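Local coordinates for Crov588 (Cafeteriavirus, PDB 6NYR), which is of unknown function but forms a circular leucine-rich-repeat solenoid built from FNIP repeats, a shape that may serve to bind other molecules, at residues L583-I596 against P602-Q616. Sequence-based numbering, arbitrary orientation.
Sequences LTHLTFGTSFNQKI and PNGLTYLTFGLRFNQ
Thr584 O is met by three donors of the next coil: Tyr607 N, Thr606 N in the carbonyl plane, and Thr606 OG1 (3.1 Å) from above it. With OG1 between its own N and carbonyl carbon (chi1 56°), Thr606 turns the hydroxyl back onto Thr584 O. From there strands 585-587 and 607-609 run parallel, joined by backbone bonds from Leu586 N to Tyr607 O, Thr609 N to Leu586 O and Phe588 N to Thr609 O.

Beyond the strands, Arg613 N bonds to Thr590 O, and the side chain of Asn593 grips the next coil. Its OD1 accepts Asn615 N (2.9 Å) and Gln616 NE2 (3.1 Å) from opposite faces of the amide, while Asn571 OD1 in the preceding coil holds Asn593 N.

Aromatic rings repeat in step. His585 lies beside Tyr607, planes 20° apart but slid so that NE2 sits over the rim of one tyrosine face; His563 and His629 continue the row. Inside, Phe588 and Phe610 are near parallel with little overlap, CD2 of Phe588 3.8 Å from CD1 of Phe610, and Phe592 lies alongside Phe614, CE2 of Phe592 touching CD1 of Phe614. Ile596 CD1 meets the edge of Phe610 at CE1 (3.5 Å).

Leu586 CD2 packs on Leu608 CD1 (3.8 Å), and Leu605 CD1 against Leu583 and Leu586. Leucines and phenylalanines stacked from coil to coil, with an asparagine side chain bonded to the backbone of the next coil, are characteristic of a leucine-rich-repeat solenoid, here closing into a circle.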
loop_
_atom_site.group_PDB
_atom_site.type_symbol
_atom_site.label_atom_id
_atom_site.label_comp_id
_atom_site.label_asym_id
_atom_site.label_seq_id
_atom_site.Cartn_x
_atom_site.Cartn_y
_atom_site.Cartn_z
ATOM N N LEU A 583 -22.856 -19.410 -15.415
ATOM C CA LEU A 583 -21.726 -18.508 -15.600
ATOM C C LEU A 583 -22.182 -17.057 -15.664
ATOM O O LEU A 583 -23.150 -16.730 -16.356
ATOM C CB LEU A 583 -20.970 -18.882 -16.876
ATOM C CG LEU A 583 -19.458 -18.650 -16.909
ATOM C CD1 LEU A 583 -18.742 -19.446 -15.830
ATOM C CD2 LEU A 583 -18.897 -18.990 -18.295
ATOM N N THR A 584 -21.479 -16.188 -14.944
ATOM C CA THR A 584 -21.721 -14.754 -14.992
ATOM C C THR A 584 -20.522 -13.961 -15.493
ATOM O O THR A 584 -20.709 -12.898 -16.092
ATOM C CB THR A 584 -22.123 -14.214 -13.604
ATOM O OG1 THR A 584 -21.099 -14.520 -12.644
ATOM C CG2 THR A 584 -23.450 -14.797 -13.151
ATOM N N HIS A 585 -19.300 -14.457 -15.285
ATOM C CA HIS A 585 -18.083 -13.763 -15.694
ATOM C C HIS A 585 -17.225 -14.695 -16.536
ATOM O O HIS A 585 -16.828 -15.767 -16.069
ATOM C CB HIS A 585 -17.286 -13.284 -14.473
ATOM C CG HIS A 585 -17.997 -12.257 -13.652
ATOM N ND1 HIS A 585 -19.168 -12.523 -12.974
ATOM C CD2 HIS A 585 -17.706 -10.958 -13.409
ATOM C CE1 HIS A 585 -19.566 -11.430 -12.347
ATOM N NE2 HIS A 585 -18.698 -10.466 -12.596
ATOM N N LEU A 586 -16.937 -14.287 -17.772
ATOM C CA LEU A 586 -16.111 -15.071 -18.681
ATOM C C LEU A 586 -15.019 -14.193 -19.272
ATOM O O LEU A 586 -15.303 -13.117 -19.809
ATOM C CB LEU A 586 -16.959 -15.680 -19.799
ATOM C CG LEU A 586 -16.241 -16.480 -20.885
ATOM C CD1 LEU A 586 -15.529 -17.678 -20.305
ATOM C CD2 LEU A 586 -17.258 -16.909 -21.950
ATOM N N THR A 587 -13.773 -14.659 -19.182
ATOM C CA THR A 587 -12.628 -13.939 -19.729
ATOM C C THR A 587 -11.797 -14.889 -20.578
ATOM O O THR A 587 -11.302 -15.903 -20.074
ATOM C CB THR A 587 -11.759 -13.330 -18.618
ATOM O OG1 THR A 587 -12.502 -12.323 -17.920
ATOM C CG2 THR A 587 -10.479 -12.726 -19.196
ATOM N N PHE A 588 -11.618 -14.546 -21.850
ATOM C CA PHE A 588 -10.722 -15.285 -22.728
ATOM C C PHE A 588 -9.317 -14.699 -22.669
ATOM O O PHE A 588 -9.130 -13.501 -22.439
ATOM C CB PHE A 588 -11.217 -15.256 -24.176
ATOM C CG PHE A 588 -12.491 -16.016 -24.398
ATOM C CD1 PHE A 588 -12.485 -17.398 -24.472
ATOM C CD2 PHE A 588 -13.695 -15.346 -24.544
ATOM C CE1 PHE A 588 -13.656 -18.101 -24.675
ATOM C CE2 PHE A 588 -14.867 -16.041 -24.752
ATOM C CZ PHE A 588 -14.850 -17.420 -24.817
ATOM N N GLY A 589 -8.328 -15.560 -22.904
ATOM C CA GLY A 589 -6.944 -15.146 -22.887
ATOM C C GLY A 589 -6.488 -14.552 -24.205
ATOM O O GLY A 589 -7.253 -14.390 -25.157
ATOM N N THR A 590 -5.188 -14.254 -24.262
ATOM C CA THR A 590 -4.643 -13.458 -25.356
ATOM C C THR A 590 -4.956 -14.056 -26.726
ATOM O O THR A 590 -5.315 -13.327 -27.660
ATOM C CB THR A 590 -3.127 -13.298 -25.179
ATOM O OG1 THR A 590 -2.508 -14.590 -25.140
ATOM C CG2 THR A 590 -2.800 -12.543 -23.898
ATOM N N SER A 591 -4.823 -15.372 -26.874
ATOM C CA SER A 591 -4.767 -15.980 -28.196
ATOM C C SER A 591 -6.081 -16.606 -28.660
ATOM O O SER A 591 -6.125 -17.148 -29.769
ATOM C CB SER A 591 -3.657 -17.043 -28.238
ATOM O OG SER A 591 -4.068 -18.251 -27.619
ATOM N N PHE A 592 -7.144 -16.551 -27.860
ATOM C CA PHE A 592 -8.417 -17.117 -28.293
ATOM C C PHE A 592 -8.966 -16.354 -29.496
ATOM O O PHE A 592 -9.141 -15.133 -29.446
ATOM C CB PHE A 592 -9.439 -17.089 -27.150
ATOM C CG PHE A 592 -10.816 -17.541 -27.561
ATOM C CD1 PHE A 592 -11.159 -18.884 -27.525
ATOM C CD2 PHE A 592 -11.764 -16.626 -27.989
ATOM C CE1 PHE A 592 -12.418 -19.303 -27.907
ATOM C CE2 PHE A 592 -13.026 -17.039 -28.373
ATOM C CZ PHE A 592 -13.356 -18.378 -28.331
ATOM N N ASN A 593 -9.253 -17.081 -30.574
ATOM C CA ASN A 593 -9.769 -16.465 -31.789
ATOM C C ASN A 593 -10.625 -17.477 -32.552
ATOM O O ASN A 593 -10.334 -17.860 -33.688
ATOM C CB ASN A 593 -8.628 -15.942 -32.659
ATOM C CG ASN A 593 -9.113 -15.001 -33.754
ATOM O OD1 ASN A 593 -10.198 -14.430 -33.659
ATOM N ND2 ASN A 593 -8.309 -14.841 -34.801
ATOM N N GLN A 594 -11.706 -17.929 -31.925
ATOM C CA GLN A 594 -12.621 -18.885 -32.527
ATOM C C GLN A 594 -13.987 -18.249 -32.753
ATOM O O GLN A 594 -14.391 -17.330 -32.036
ATOM C CB GLN A 594 -12.780 -20.130 -31.649
ATOM C CG GLN A 594 -11.505 -20.929 -31.461
ATOM C CD GLN A 594 -10.974 -21.489 -32.767
ATOM O OE1 GLN A 594 -11.726 -22.026 -33.581
ATOM N NE2 GLN A 594 -9.672 -21.359 -32.975
ATOM N N LYS A 595 -14.691 -18.749 -33.762
ATOM C CA LYS A 595 -16.026 -18.259 -34.080
ATOM C C LYS A 595 -17.009 -18.685 -32.998
ATOM O O LYS A 595 -16.971 -19.817 -32.507
ATOM C CB LYS A 595 -16.451 -18.803 -35.445
ATOM C CG LYS A 595 -15.625 -18.233 -36.604
ATOM C CD LYS A 595 -15.452 -19.255 -37.722
ATOM C CE LYS A 595 -16.370 -19.043 -38.909
ATOM N NZ LYS A 595 -16.440 -20.297 -39.724
ATOM N N ILE A 596 -17.882 -17.759 -32.616
ATOM C CA ILE A 596 -18.886 -17.999 -31.587
ATOM C C ILE A 596 -20.253 -17.904 -32.245
ATOM O O ILE A 596 -20.639 -16.832 -32.728
ATOM C CB ILE A 596 -18.773 -17.005 -30.421
ATOM C CG1 ILE A 596 -17.412 -17.154 -29.739
ATOM C CG2 ILE A 596 -19.898 -17.229 -29.427
ATOM C CD1 ILE A 596 -17.208 -16.238 -28.554
ATOM N N PRO A 602 -23.771 -18.433 -22.231
ATOM C CA PRO A 602 -24.939 -18.430 -21.340
ATOM C C PRO A 602 -25.616 -17.068 -21.299
ATOM O O PRO A 602 -24.959 -16.035 -21.150
ATOM C CB PRO A 602 -24.349 -18.805 -19.975
ATOM C CG PRO A 602 -23.115 -19.574 -20.291
ATOM C CD PRO A 602 -22.576 -19.015 -21.583
ATOM N N ASN A 603 -26.946 -17.071 -21.432
ATOM C CA ASN A 603 -27.688 -15.816 -21.494
ATOM C C ASN A 603 -27.586 -15.024 -20.196
ATOM O O ASN A 603 -27.706 -13.793 -20.216
ATOM C CB ASN A 603 -29.155 -16.096 -21.828
ATOM C CG ASN A 603 -29.397 -16.238 -23.319
ATOM O OD1 ASN A 603 -29.030 -15.359 -24.105
ATOM N ND2 ASN A 603 -30.008 -17.347 -23.719
ATOM N N GLY A 604 -27.366 -15.695 -19.068
ATOM C CA GLY A 604 -27.228 -15.007 -17.801
ATOM C C GLY A 604 -25.880 -14.379 -17.559
ATOM O O GLY A 604 -25.665 -13.752 -16.516
ATOM N N LEU A 605 -24.963 -14.523 -18.513
ATOM C CA LEU A 605 -23.638 -13.927 -18.404
ATOM C C LEU A 605 -23.755 -12.414 -18.368
ATOM O O LEU A 605 -24.458 -11.814 -19.184
ATOM C CB LEU A 605 -22.786 -14.384 -19.585
ATOM C CG LEU A 605 -21.269 -14.287 -19.502
ATOM C CD1 LEU A 605 -20.659 -15.198 -18.474
ATOM C CD2 LEU A 605 -20.707 -14.617 -20.900
ATOM N N THR A 606 -23.068 -11.795 -17.413
ATOM C CA THR A 606 -23.082 -10.346 -17.283
ATOM C C THR A 606 -21.791 -9.683 -17.728
ATOM O O THR A 606 -21.828 -8.552 -18.218
ATOM C CB THR A 606 -23.360 -9.945 -15.825
ATOM O OG1 THR A 606 -22.388 -10.559 -14.965
ATOM C CG2 THR A 606 -24.759 -10.374 -15.404
ATOM N N TYR A 607 -20.655 -10.356 -17.577
ATOM C CA TYR A 607 -19.347 -9.796 -17.901
ATOM C C TYR A 607 -18.661 -10.703 -18.910
ATOM O O TYR A 607 -18.460 -11.894 -18.646
ATOM C CB TYR A 607 -18.506 -9.639 -16.631
ATOM C CG TYR A 607 -18.830 -8.377 -15.860
ATOM C CD1 TYR A 607 -20.109 -8.149 -15.370
ATOM C CD2 TYR A 607 -17.857 -7.420 -15.612
ATOM C CE1 TYR A 607 -20.415 -6.996 -14.673
ATOM C CE2 TYR A 607 -18.151 -6.266 -14.910
ATOM C CZ TYR A 607 -19.430 -6.061 -14.440
ATOM O OH TYR A 607 -19.723 -4.913 -13.739
ATOM N N LEU A 608 -18.324 -10.147 -20.069
ATOM C CA LEU A 608 -17.655 -10.880 -21.132
ATOM C C LEU A 608 -16.430 -10.102 -21.580
ATOM O O LEU A 608 -16.535 -8.920 -21.931
ATOM C CB LEU A 608 -18.596 -11.103 -22.316
ATOM C CG LEU A 608 -18.057 -11.944 -23.470
ATOM C CD1 LEU A 608 -17.585 -13.289 -22.941
ATOM C CD2 LEU A 608 -19.129 -12.118 -24.529
ATOM N N THR A 609 -15.272 -10.753 -21.554
ATOM C CA THR A 609 -14.028 -10.125 -21.978
ATOM C C THR A 609 -13.320 -11.032 -22.973
ATOM O O THR A 609 -12.930 -12.153 -22.630
ATOM C CB THR A 609 -13.119 -9.828 -20.780
ATOM O OG1 THR A 609 -13.794 -8.952 -19.868
ATOM C CG2 THR A 609 -11.822 -9.171 -21.238
ATOM N N PHE A 610 -13.156 -10.543 -24.200
ATOM C CA PHE A 610 -12.319 -11.190 -25.198
ATOM C C PHE A 610 -10.885 -10.691 -25.059
ATOM O O PHE A 610 -10.634 -9.588 -24.564
ATOM C CB PHE A 610 -12.847 -10.909 -26.605
ATOM C CG PHE A 610 -14.223 -11.454 -26.847
ATOM C CD1 PHE A 610 -14.406 -12.776 -27.218
ATOM C CD2 PHE A 610 -15.338 -10.645 -26.696
ATOM C CE1 PHE A 610 -15.675 -13.280 -27.437
ATOM C CE2 PHE A 610 -16.609 -11.145 -26.913
ATOM C CZ PHE A 610 -16.775 -12.463 -27.282
ATOM N N GLY A 611 -9.942 -11.521 -25.487
ATOM C CA GLY A 611 -8.530 -11.227 -25.363
ATOM C C GLY A 611 -7.952 -10.494 -26.556
ATOM O O GLY A 611 -8.668 -9.970 -27.411
ATOM N N LEU A 612 -6.618 -10.493 -26.626
ATOM C CA LEU A 612 -5.909 -9.617 -27.557
ATOM C C LEU A 612 -6.253 -9.941 -29.005
ATOM O O LEU A 612 -6.530 -9.039 -29.803
ATOM C CB LEU A 612 -4.399 -9.729 -27.322
ATOM C CG LEU A 612 -3.474 -8.785 -28.086
ATOM C CD1 LEU A 612 -2.157 -8.597 -27.320
ATOM C CD2 LEU A 612 -3.174 -9.277 -29.495
ATOM N N ARG A 613 -6.236 -11.220 -29.365
ATOM C CA ARG A 613 -6.269 -11.619 -30.766
ATOM C C ARG A 613 -7.666 -11.922 -31.299
ATOM O O ARG A 613 -7.801 -12.207 -32.494
ATOM C CB ARG A 613 -5.366 -12.845 -30.973
ATOM C CG ARG A 613 -3.888 -12.558 -30.745
ATOM C CD ARG A 613 -3.003 -13.772 -31.000
ATOM N NE ARG A 613 -1.592 -13.395 -31.078
ATOM C CZ ARG A 613 -1.028 -12.830 -32.143
ATOM N NH1 ARG A 613 -1.754 -12.577 -33.223
ATOM N NH2 ARG A 613 0.261 -12.521 -32.127
ATOM N N PHE A 614 -8.706 -11.848 -30.470
ATOM C CA PHE A 614 -10.045 -12.189 -30.939
ATOM C C PHE A 614 -10.516 -11.188 -31.991
ATOM O O PHE A 614 -10.398 -9.974 -31.806
ATOM C CB PHE A 614 -11.040 -12.224 -29.780
ATOM C CG PHE A 614 -12.454 -12.503 -30.213
ATOM C CD1 PHE A 614 -12.913 -13.808 -30.333
ATOM C CD2 PHE A 614 -13.318 -11.464 -30.516
ATOM C CE1 PHE A 614 -14.209 -14.064 -30.736
ATOM C CE2 PHE A 614 -14.617 -11.721 -30.923
ATOM C CZ PHE A 614 -15.057 -13.022 -31.031
ATOM N N ASN A 615 -11.061 -11.702 -33.092
ATOM C CA ASN A 615 -11.451 -10.866 -34.222
ATOM C C ASN A 615 -12.410 -11.624 -35.133
ATOM O O ASN A 615 -12.146 -11.790 -36.328
ATOM C CB ASN A 615 -10.205 -10.411 -34.987
ATOM C CG ASN A 615 -10.518 -9.415 -36.100
ATOM O OD1 ASN A 615 -9.697 -9.185 -36.986
ATOM N ND2 ASN A 615 -11.706 -8.833 -36.060
ATOM N N GLN A 616 -13.522 -12.092 -34.568
ATOM C CA GLN A 616 -14.560 -12.801 -35.306
ATOM C C GLN A 616 -15.852 -11.995 -35.261
ATOM O O GLN A 616 -16.149 -11.324 -34.268
ATOM C CB GLN A 616 -14.801 -14.195 -34.716
ATOM C CG GLN A 616 -13.560 -15.066 -34.658
ATOM C CD GLN A 616 -13.050 -15.449 -36.030
ATOM O OE1 GLN A 616 -13.830 -15.747 -36.934
ATOM N NE2 GLN A 616 -11.732 -15.428 -36.197
HETATM O O HOH W 1 -15.334 -10.705 -17.357
#